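PDB 2W40: glycerol kinase, putative from Plasmodium falciparum, which probably phosphorylates glycerol with ATP to give sn-glycerol 3-phosphate, the single step by which the glycerol kinase pathway degrades glycerol. Local coordinates for residues V104-R109 and A351-Y356; C266-G271 and L411-G416; T270-L275 and G312-G317. One frame throughout, in Å; residues are numbered along the deposited sequence.

Contact 1: residues V104-R109 and A351-Y356. With EDO (1,2-ethanediol), chain B.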
loop_
_atom_site.group_PDB
_atom_site.type_symbol
_atom_site.label_atom_id
_atom_site.label_comp_id
_atom_site.label_asym_id
_atom_site.label_seq_id
_atom_site.Cartn_x
_atom_site.Cartn_y
_atom_site.Cartn_z
ATOM N N VAL C 104 7.597 3.666 -23.639
ATOM C CA VAL C 104 7.644 2.211 -23.366
ATOM C C VAL C 104 6.245 1.648 -23.483
ATOM O O VAL C 104 5.198 2.366 -23.321
ATOM C CB VAL C 104 8.337 1.946 -21.986
ATOM C CG1 VAL C 104 8.518 0.500 -21.641
ATOM C CG2 VAL C 104 9.748 2.583 -21.972
ATOM N N TRP C 105 6.196 0.343 -23.690
ATOM C CA TRP C 105 4.897 -0.407 -23.747
ATOM C C TRP C 105 4.017 -0.107 -22.519
ATOM O O TRP C 105 2.834 -0.198 -22.590
ATOM C CB TRP C 105 5.181 -1.886 -24.028
ATOM C CG TRP C 105 5.957 -2.600 -22.978
ATOM C CD1 TRP C 105 7.304 -2.746 -22.948
ATOM C CD2 TRP C 105 5.437 -3.359 -21.859
ATOM N NE1 TRP C 105 7.674 -3.551 -21.876
ATOM C CE2 TRP C 105 6.557 -3.937 -21.189
ATOM C CE3 TRP C 105 4.144 -3.708 -21.422
ATOM C CZ2 TRP C 105 6.390 -4.767 -20.012
ATOM C CZ3 TRP C 105 3.988 -4.527 -20.332
ATOM C CH2 TRP C 105 5.107 -5.041 -19.631
ATOM N N LEU C 106 4.640 -0.019 -21.364
ATOM C CA LEU C 106 3.986 0.255 -20.062
ATOM C C LEU C 106 3.410 1.684 -19.884
ATOM O O LEU C 106 2.636 1.921 -18.935
ATOM C CB LEU C 106 4.949 -0.032 -18.914
ATOM C CG LEU C 106 5.165 -1.503 -18.531
ATOM C CD1 LEU C 106 6.418 -1.648 -17.580
ATOM C CD2 LEU C 106 3.825 -2.116 -17.886
ATOM N N ASP C 107 3.756 2.595 -20.789
ATOM C CA ASP C 107 3.274 3.976 -20.716
ATOM C C ASP C 107 1.766 3.955 -20.971
ATOM O O ASP C 107 1.288 3.283 -21.847
ATOM C CB ASP C 107 3.987 4.828 -21.792
ATOM C CG ASP C 107 3.684 6.313 -21.711
ATOM O OD1 ASP C 107 4.525 7.087 -21.176
ATOM O OD2 ASP C 107 2.576 6.639 -22.184
ATOM N N THR C 108 1.064 4.790 -20.227
ATOM C CA THR C 108 -0.383 4.898 -20.402
ATOM C C THR C 108 -0.920 6.323 -20.572
ATOM O O THR C 108 -2.128 6.579 -20.348
ATOM C CB THR C 108 -1.105 4.271 -19.170
ATOM O OG1 THR C 108 -0.652 4.861 -17.943
ATOM C CG2 THR C 108 -0.924 2.761 -19.130
ATOM N N ARG C 109 -0.063 7.253 -20.995
ATOM C CA ARG C 109 -0.443 8.644 -21.144
ATOM C C ARG C 109 -1.523 8.797 -22.197
ATOM O O ARG C 109 -2.198 9.873 -22.256
ATOM C CB ARG C 109 0.779 9.539 -21.533
ATOM C CG ARG C 109 1.126 9.615 -22.964
ATOM C CD ARG C 109 2.504 10.210 -23.233
ATOM N NE ARG C 109 3.626 9.547 -22.654
ATOM C CZ ARG C 109 4.826 10.066 -22.599
ATOM N NH1 ARG C 109 5.072 11.302 -23.077
ATOM N NH2 ARG C 109 5.790 9.408 -22.034
ATOM N N ALA C 351 -2.010 -2.951 -10.768
ATOM C CA ALA C 351 -2.636 -2.249 -11.966
ATOM C C ALA C 351 -1.949 -0.887 -12.113
ATOM O O ALA C 351 -2.575 0.088 -12.431
ATOM C CB ALA C 351 -4.152 -2.128 -11.912
ATOM N N PHE C 352 -0.637 -0.871 -11.913
ATOM C CA PHE C 352 0.086 0.408 -11.928
ATOM C C PHE C 352 -0.070 1.110 -13.278
ATOM O O PHE C 352 -0.110 2.360 -13.346
ATOM C CB PHE C 352 1.536 0.266 -11.623
ATOM C CG PHE C 352 1.857 -0.175 -10.253
ATOM C CD1 PHE C 352 1.854 0.707 -9.208
ATOM C CD2 PHE C 352 2.145 -1.549 -9.975
ATOM C CE1 PHE C 352 2.146 0.314 -7.948
ATOM C CE2 PHE C 352 2.413 -1.925 -8.750
ATOM C CZ PHE C 352 2.389 -1.003 -7.720
ATOM N N SER C 353 -0.105 0.321 -14.359
ATOM C CA SER C 353 -0.377 0.870 -15.727
ATOM C C SER C 353 -1.708 0.397 -16.276
ATOM O O SER C 353 -1.863 0.165 -17.455
ATOM C CB SER C 353 0.820 0.671 -16.598
ATOM O OG SER C 353 0.987 -0.626 -16.833
ATOM N N GLY C 354 -2.723 0.270 -15.418
ATOM C CA GLY C 354 -4.010 -0.260 -15.852
ATOM C C GLY C 354 -3.990 -1.785 -15.801
ATOM O O GLY C 354 -3.010 -2.436 -15.407
ATOM N N LEU C 355 -5.115 -2.353 -16.132
ATOM C CA LEU C 355 -5.247 -3.784 -16.398
ATOM C C LEU C 355 -5.197 -4.056 -17.902
ATOM O O LEU C 355 -5.893 -3.402 -18.688
ATOM C CB LEU C 355 -6.557 -4.367 -15.855
ATOM C CG LEU C 355 -6.599 -4.409 -14.341
ATOM C CD1 LEU C 355 -7.984 -4.739 -13.850
ATOM C CD2 LEU C 355 -5.449 -5.291 -13.687
ATOM N N TYR C 356 -4.331 -5.018 -18.288
ATOM C CA TYR C 356 -4.219 -5.472 -19.691
ATOM C C TYR C 356 -5.160 -6.633 -19.871
ATOM O O TYR C 356 -6.390 -6.481 -19.563
ATOM C CB TYR C 356 -2.754 -5.768 -20.008
ATOM C CG TYR C 356 -1.818 -4.521 -19.929
ATOM C CD1 TYR C 356 -1.186 -4.058 -20.971
ATOM C CD2 TYR C 356 -1.550 -3.926 -18.636
ATOM C CE1 TYR C 356 -0.335 -2.862 -20.810
ATOM C CE2 TYR C 356 -0.769 -2.791 -18.435
ATOM C CZ TYR C 356 -0.182 -2.263 -19.618
ATOM O OH TYR C 356 0.668 -1.210 -19.704
HETATM C C1 EDO B . 4.154 5.355 -15.293
HETATM O O1 EDO B . 3.581 6.153 -14.065
HETATM C C2 EDO B . 3.621 4.000 -15.958
HETATM O O2 EDO B . 2.589 3.719 -17.011
HETATM O O HOH W 1 0.123 0.582 -21.627
HETATM O O HOH W 2 -1.897 4.133 -15.601
#
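Two loops meet tightly where S353 presses into the crook of L106 and T108, without a direct hydrogen bond across. S353 CB lies 3.2 Å from the carbonyl O of L106, and the methyl CG2 of T108 comes equally near the carbonyl O of S353. L106 crosses Y356 at about a right angle, and its CD2 lies 3.4 Å from S353 OG. That hydroxyl, in the crowded position between backbone N and carbonyl carbon (chi1 68°), lies in plane at the edge of the Y356 ring and hydrogen-bonds Y356 OH at 2.9 Å. Each loop bends through a type I turn, V104-D107 and A351-G354, and they join the N-terminal and C-terminal family regions of an FGGY kinase beside the glycerol pocket. D107 adds an Asx turn, OD2 taking the N-H of R109, whose guanidinium grips the carboxylate side-on. Away from this packing, polar atoms of the loops meet solvent molecules. Water 1 hydrogen-bonds Y356 OH at 2.7 Å and can donate to W105 O or D107 O. An ethanediol, probably from crystallisation, hydrogen-bonds L106 O (O2, 2.6 Å) and G43 N; water 2 is 2.8 Å from T108 OG1 and donates weakly to F352 O.

Contact 2: residues C266-G271 and L411-G416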
loop_
_atom_site.group_PDB
_atom_site.type_symbol
_atom_site.label_atom_id
_atom_site.label_comp_id
_atom_site.label_asym_id
_atom_site.label_seq_id
_atom_site.Cartn_x
_atom_site.Cartn_y
_atom_site.Cartn_z
ATOM N N CYS C 266 4.180 -19.566 -21.032
ATOM C CA CYS C 266 4.026 -18.368 -20.225
ATOM C C CYS C 266 5.385 -17.934 -19.707
ATOM O O CYS C 266 6.092 -18.724 -19.090
ATOM C CB CYS C 266 3.053 -18.626 -19.114
ATOM S SG CYS C 266 2.700 -17.145 -18.174
ATOM N N THR C 267 5.790 -16.691 -20.025
ATOM C CA THR C 267 6.997 -16.102 -19.570
ATOM C C THR C 267 6.714 -15.117 -18.454
ATOM O O THR C 267 5.847 -14.250 -18.607
ATOM C CB THR C 267 7.750 -15.368 -20.752
ATOM O OG1 THR C 267 8.048 -16.297 -21.854
ATOM C CG2 THR C 267 9.031 -14.735 -20.269
ATOM N N TYR C 268 7.489 -15.244 -17.368
ATOM C CA TYR C 268 7.435 -14.396 -16.231
ATOM C C TYR C 268 8.688 -13.512 -16.269
ATOM O O TYR C 268 9.837 -13.973 -16.125
ATOM C CB TYR C 268 7.433 -15.200 -14.904
ATOM C CG TYR C 268 6.201 -16.073 -14.722
ATOM C CD1 TYR C 268 5.204 -15.731 -13.863
ATOM C CD2 TYR C 268 6.101 -17.313 -15.295
ATOM C CE1 TYR C 268 4.120 -16.513 -13.660
ATOM C CE2 TYR C 268 4.923 -18.120 -15.097
ATOM C CZ TYR C 268 3.988 -17.740 -14.267
ATOM O OH TYR C 268 2.900 -18.615 -14.063
ATOM N N GLY C 269 8.461 -12.232 -16.413
ATOM C CA GLY C 269 9.502 -11.242 -16.511
ATOM C C GLY C 269 9.012 -9.895 -15.942
ATOM O O GLY C 269 8.242 -9.865 -15.004
ATOM N N THR C 270 9.459 -8.790 -16.551
ATOM C CA THR C 270 8.868 -7.476 -16.225
ATOM C C THR C 270 7.347 -7.499 -16.269
ATOM O O THR C 270 6.683 -6.971 -15.339
ATOM C CB THR C 270 9.436 -6.439 -17.206
ATOM O OG1 THR C 270 10.882 -6.377 -17.125
ATOM C CG2 THR C 270 8.921 -5.077 -16.984
ATOM N N GLY C 271 6.790 -8.071 -17.307
ATOM C CA GLY C 271 5.370 -8.496 -17.341
ATOM C C GLY C 271 5.280 -10.007 -17.408
ATOM O O GLY C 271 6.285 -10.695 -17.413
ATOM N N LEU C 411 1.214 -26.130 -19.309
ATOM C CA LEU C 411 1.634 -24.787 -19.597
ATOM C C LEU C 411 3.097 -24.806 -19.371
ATOM O O LEU C 411 3.517 -25.078 -18.252
ATOM C CB LEU C 411 0.911 -23.755 -18.660
ATOM C CG LEU C 411 1.223 -22.251 -18.966
ATOM C CD1 LEU C 411 0.816 -21.937 -20.461
ATOM C CD2 LEU C 411 0.490 -21.317 -17.857
ATOM N N ARG C 412 3.894 -24.517 -20.396
ATOM C CA ARG C 412 5.351 -24.462 -20.270
ATOM C C ARG C 412 5.700 -23.036 -19.834
ATOM O O ARG C 412 5.273 -22.077 -20.500
ATOM C CB ARG C 412 6.068 -24.744 -21.582
ATOM C CG ARG C 412 5.824 -26.130 -22.053
ATOM C CD ARG C 412 6.870 -26.643 -23.078
ATOM N NE ARG C 412 8.323 -26.313 -22.865
ATOM C CZ ARG C 412 9.277 -27.025 -22.192
ATOM N NH1 ARG C 412 9.030 -28.191 -21.573
ATOM N NH2 ARG C 412 10.526 -26.574 -22.157
ATOM N N CYS C 413 6.505 -22.895 -18.810
ATOM C CA CYS C 413 6.788 -21.627 -18.145
ATOM C C CYS C 413 8.275 -21.408 -18.077
ATOM O O CYS C 413 9.088 -22.324 -17.920
ATOM C CB CYS C 413 6.161 -21.545 -16.722
ATOM S SG CYS C 413 4.331 -21.528 -16.707
ATOM N N ASP C 414 8.634 -20.134 -18.150
ATOM C CA ASP C 414 9.975 -19.734 -18.038
ATOM C C ASP C 414 10.113 -18.394 -17.381
ATOM O O ASP C 414 9.210 -17.627 -17.330
ATOM C CB ASP C 414 10.567 -19.723 -19.439
ATOM C CG ASP C 414 9.823 -18.753 -20.444
ATOM O OD1 ASP C 414 8.784 -19.172 -21.104
ATOM O OD2 ASP C 414 10.288 -17.568 -20.467
ATOM N N GLY C 415 11.289 -18.119 -16.892
ATOM C CA GLY C 415 11.601 -16.816 -16.254
ATOM C C GLY C 415 12.175 -16.924 -14.878
ATOM O O GLY C 415 12.041 -17.886 -14.172
ATOM N N GLY C 416 12.801 -15.855 -14.431
ATOM C CA GLY C 416 13.300 -15.882 -13.082
ATOM C C GLY C 416 12.412 -16.363 -11.969
ATOM O O GLY C 416 12.820 -17.156 -11.130
HETATM O O HOH W 3 13.076 -13.712 -16.175
#
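Backbone hydrogen bonds carry most of this parallel pairing, in which C266 lies beside C413 and T267 beside D414. C266 N donates to R412 O (2.8 Å), D414 N to C266 O (3.1 Å), and Y268 N to D414 O, the straightest of the three at 171° and nearly along the C=O axis. On the face of T267 and D414, T267 OG1 donates to the syn lone pair of D414 OD2 at 2.9 Å and is also hydrogen-bonded by K265 NZ. D414 reaches it with CG in the crowded position between backbone N and carbonyl carbon (chi1 59°). The face of C266 and C413 is mainly apolar. C266 CB touches L411 CD2 at 3.9 Å, and C413 SG lies in plane at the edge of the Y268 ring, 3.8 Å from CE2, a Cys sulfur-aromatic contact; the ring's OH is held by N427. Past the last strand pair, water 3 donates to Y268 O and accepts from G416 N. These are neighbouring central strands of the C-terminal domain sheet in the sugar kinase/Hsp70/actin fold, leading to T270 and G416, which bind ADP in another crystal structure of this protein; none is bound here.

Contact 3: residues T270-L275 and G312-G317. With EDO (1,2-ethanediol), chain D.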
loop_
_atom_site.group_PDB
_atom_site.type_symbol
_atom_site.label_atom_id
_atom_site.label_comp_id
_atom_site.label_asym_id
_atom_site.label_seq_id
_atom_site.Cartn_x
_atom_site.Cartn_y
_atom_site.Cartn_z
ATOM N N THR C 270 9.459 -8.790 -16.551
ATOM C CA THR C 270 8.868 -7.476 -16.225
ATOM C C THR C 270 7.347 -7.499 -16.269
ATOM O O THR C 270 6.683 -6.971 -15.339
ATOM C CB THR C 270 9.436 -6.439 -17.206
ATOM O OG1 THR C 270 10.882 -6.377 -17.125
ATOM C CG2 THR C 270 8.921 -5.077 -16.984
ATOM N N GLY C 271 6.790 -8.071 -17.307
ATOM C CA GLY C 271 5.370 -8.496 -17.341
ATOM C C GLY C 271 5.280 -10.007 -17.408
ATOM O O GLY C 271 6.285 -10.695 -17.413
ATOM N N VAL C 272 4.075 -10.531 -17.568
ATOM C CA VAL C 272 3.849 -11.933 -17.754
ATOM C C VAL C 272 3.094 -12.038 -19.083
ATOM O O VAL C 272 2.114 -11.327 -19.324
ATOM C CB VAL C 272 3.054 -12.527 -16.592
ATOM C CG1 VAL C 272 2.568 -13.980 -16.926
ATOM C CG2 VAL C 272 4.019 -12.448 -15.348
ATOM N N PHE C 273 3.525 -12.948 -19.952
ATOM C CA PHE C 273 2.948 -13.085 -21.300
ATOM C C PHE C 273 2.707 -14.564 -21.646
ATOM O O PHE C 273 3.644 -15.325 -21.742
ATOM C CB PHE C 273 3.836 -12.435 -22.332
ATOM C CG PHE C 273 4.124 -10.986 -21.983
ATOM C CD1 PHE C 273 3.230 -9.990 -22.372
ATOM C CD2 PHE C 273 5.163 -10.625 -21.196
ATOM C CE1 PHE C 273 3.414 -8.688 -21.966
ATOM C CE2 PHE C 273 5.362 -9.293 -20.902
ATOM C CZ PHE C 273 4.435 -8.376 -21.248
ATOM N N LEU C 274 1.436 -14.917 -21.856
ATOM C CA LEU C 274 1.050 -16.274 -22.248
ATOM C C LEU C 274 0.733 -16.218 -23.733
ATOM O O LEU C 274 -0.138 -15.434 -24.151
ATOM C CB LEU C 274 -0.150 -16.721 -21.434
ATOM C CG LEU C 274 -0.459 -18.265 -21.504
ATOM C CD1 LEU C 274 -1.306 -18.701 -20.341
ATOM C CD2 LEU C 274 -1.184 -18.495 -22.775
ATOM N N LEU C 275 1.400 -17.079 -24.527
ATOM C CA LEU C 275 1.043 -17.247 -25.903
ATOM C C LEU C 275 0.684 -18.691 -26.194
ATOM O O LEU C 275 1.391 -19.634 -25.753
ATOM C CB LEU C 275 2.147 -16.813 -26.851
ATOM C CG LEU C 275 2.333 -15.271 -26.977
ATOM C CD1 LEU C 275 3.164 -14.681 -25.826
ATOM C CD2 LEU C 275 2.984 -14.908 -28.345
ATOM N N GLY C 312 0.777 -6.543 -17.324
ATOM C CA GLY C 312 1.784 -5.527 -17.294
ATOM C C GLY C 312 2.573 -5.459 -15.995
ATOM O O GLY C 312 3.758 -5.156 -15.990
ATOM N N THR C 313 1.899 -5.705 -14.859
ATOM C CA THR C 313 2.599 -5.616 -13.560
ATOM C C THR C 313 3.008 -7.005 -13.096
ATOM O O THR C 313 2.119 -7.786 -12.727
ATOM C CB THR C 313 1.754 -4.942 -12.462
ATOM O OG1 THR C 313 1.401 -3.630 -12.901
ATOM C CG2 THR C 313 2.572 -4.901 -11.119
ATOM N N ALA C 314 4.318 -7.318 -13.120
ATOM C CA ALA C 314 4.880 -8.595 -12.592
ATOM C C ALA C 314 6.220 -8.235 -11.983
ATOM O O ALA C 314 6.220 -7.623 -10.895
ATOM C CB ALA C 314 4.993 -9.661 -13.721
ATOM N N GLY C 315 7.339 -8.477 -12.670
ATOM C CA GLY C 315 8.631 -7.955 -12.315
ATOM C C GLY C 315 8.666 -6.436 -12.145
ATOM O O GLY C 315 9.354 -5.875 -11.297
ATOM N N SER C 316 7.861 -5.758 -12.985
ATOM C CA SER C 316 7.738 -4.283 -12.875
ATOM C C SER C 316 7.171 -3.928 -11.486
ATOM O O SER C 316 7.547 -2.899 -10.930
ATOM C CB SER C 316 6.852 -3.795 -13.974
ATOM O OG SER C 316 5.576 -4.425 -13.963
ATOM N N GLY C 317 6.218 -4.748 -10.969
ATOM C CA GLY C 317 5.683 -4.607 -9.603
ATOM C C GLY C 317 6.770 -4.849 -8.524
ATOM O O GLY C 317 6.898 -4.091 -7.577
HETATM C C1 EDO D . 8.544 0.272 -12.752
HETATM O O1 EDO D . 8.514 -0.204 -11.404
HETATM C C2 EDO D . 9.904 0.761 -12.936
HETATM O O2 EDO D . 10.714 -0.444 -12.860
#
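The carbonyl O of T270 is the best-held polar atom, gripped from 312-317 by one firm bond, one weak one and a possible third from a hydroxyl. The firm one is the backbone N of S316, 2.9 Å away with an N-H...O angle of 165°, lying in the carbonyl plane on a lone pair. The weak bond comes from A314 N at 3.3 Å. The third candidate is S316 OG at 3.1 Å: its chi1 of 56° wedges it between backbone N and carbonyl carbon, where its single proton may go instead to G312 O. The N-H of G315, though near, points poorly at this oxygen. T270 O thus sits at the start of helix 315-323, whose N-cap is A314, and the helix end would probably polarise the carbonyl further. Around this polar core the packing is close. V272, with CG2 anti to its carbonyl carbon, drives that methyl to 3.4 Å from A314 CB, tighter than usual van der Waals contact. T270 CG2 rests on S316 CB at 3.9 Å, while its OG1 turns to Q14. With no side chain on G315, the CA atoms of T270 and G315 come within 3.9 Å; both residues bind ADP in another crystal structure of this protein, though none is bound here. Strand 272-279 runs antiparallel between strands 264-268 and 304-311. V272 and L274 pack on helix 377-403, F273 and L275 on helix 248-255, while F373 of the second subunit packs against T313 and S316.

Contacts 2 and 3 share T270 and G271 and have centres only about 8 Å apart; the two strands that follow one another through this turn are neighbours in one sheet. G269 O probably accepts a hydrogen bond from G315 N at 2.9 Å. T270 and G315 lie beside one another, and G416 is about 9 Å from G315 between CA atoms; all three bind ADP in another structure of this protein. The centre of contact 1 is about 11 Å from that of contact 3 and 19 Å from that of contact 2: W105 CZ2 packs on T270 CG2 at 4.0 Å and L106 CD2 on G312 O at 3.6 Å. The side chains of W105 and T270 lie about 4 and 6 Å from bound glycerol. Contacts 1 and 3 also both touch the second subunit.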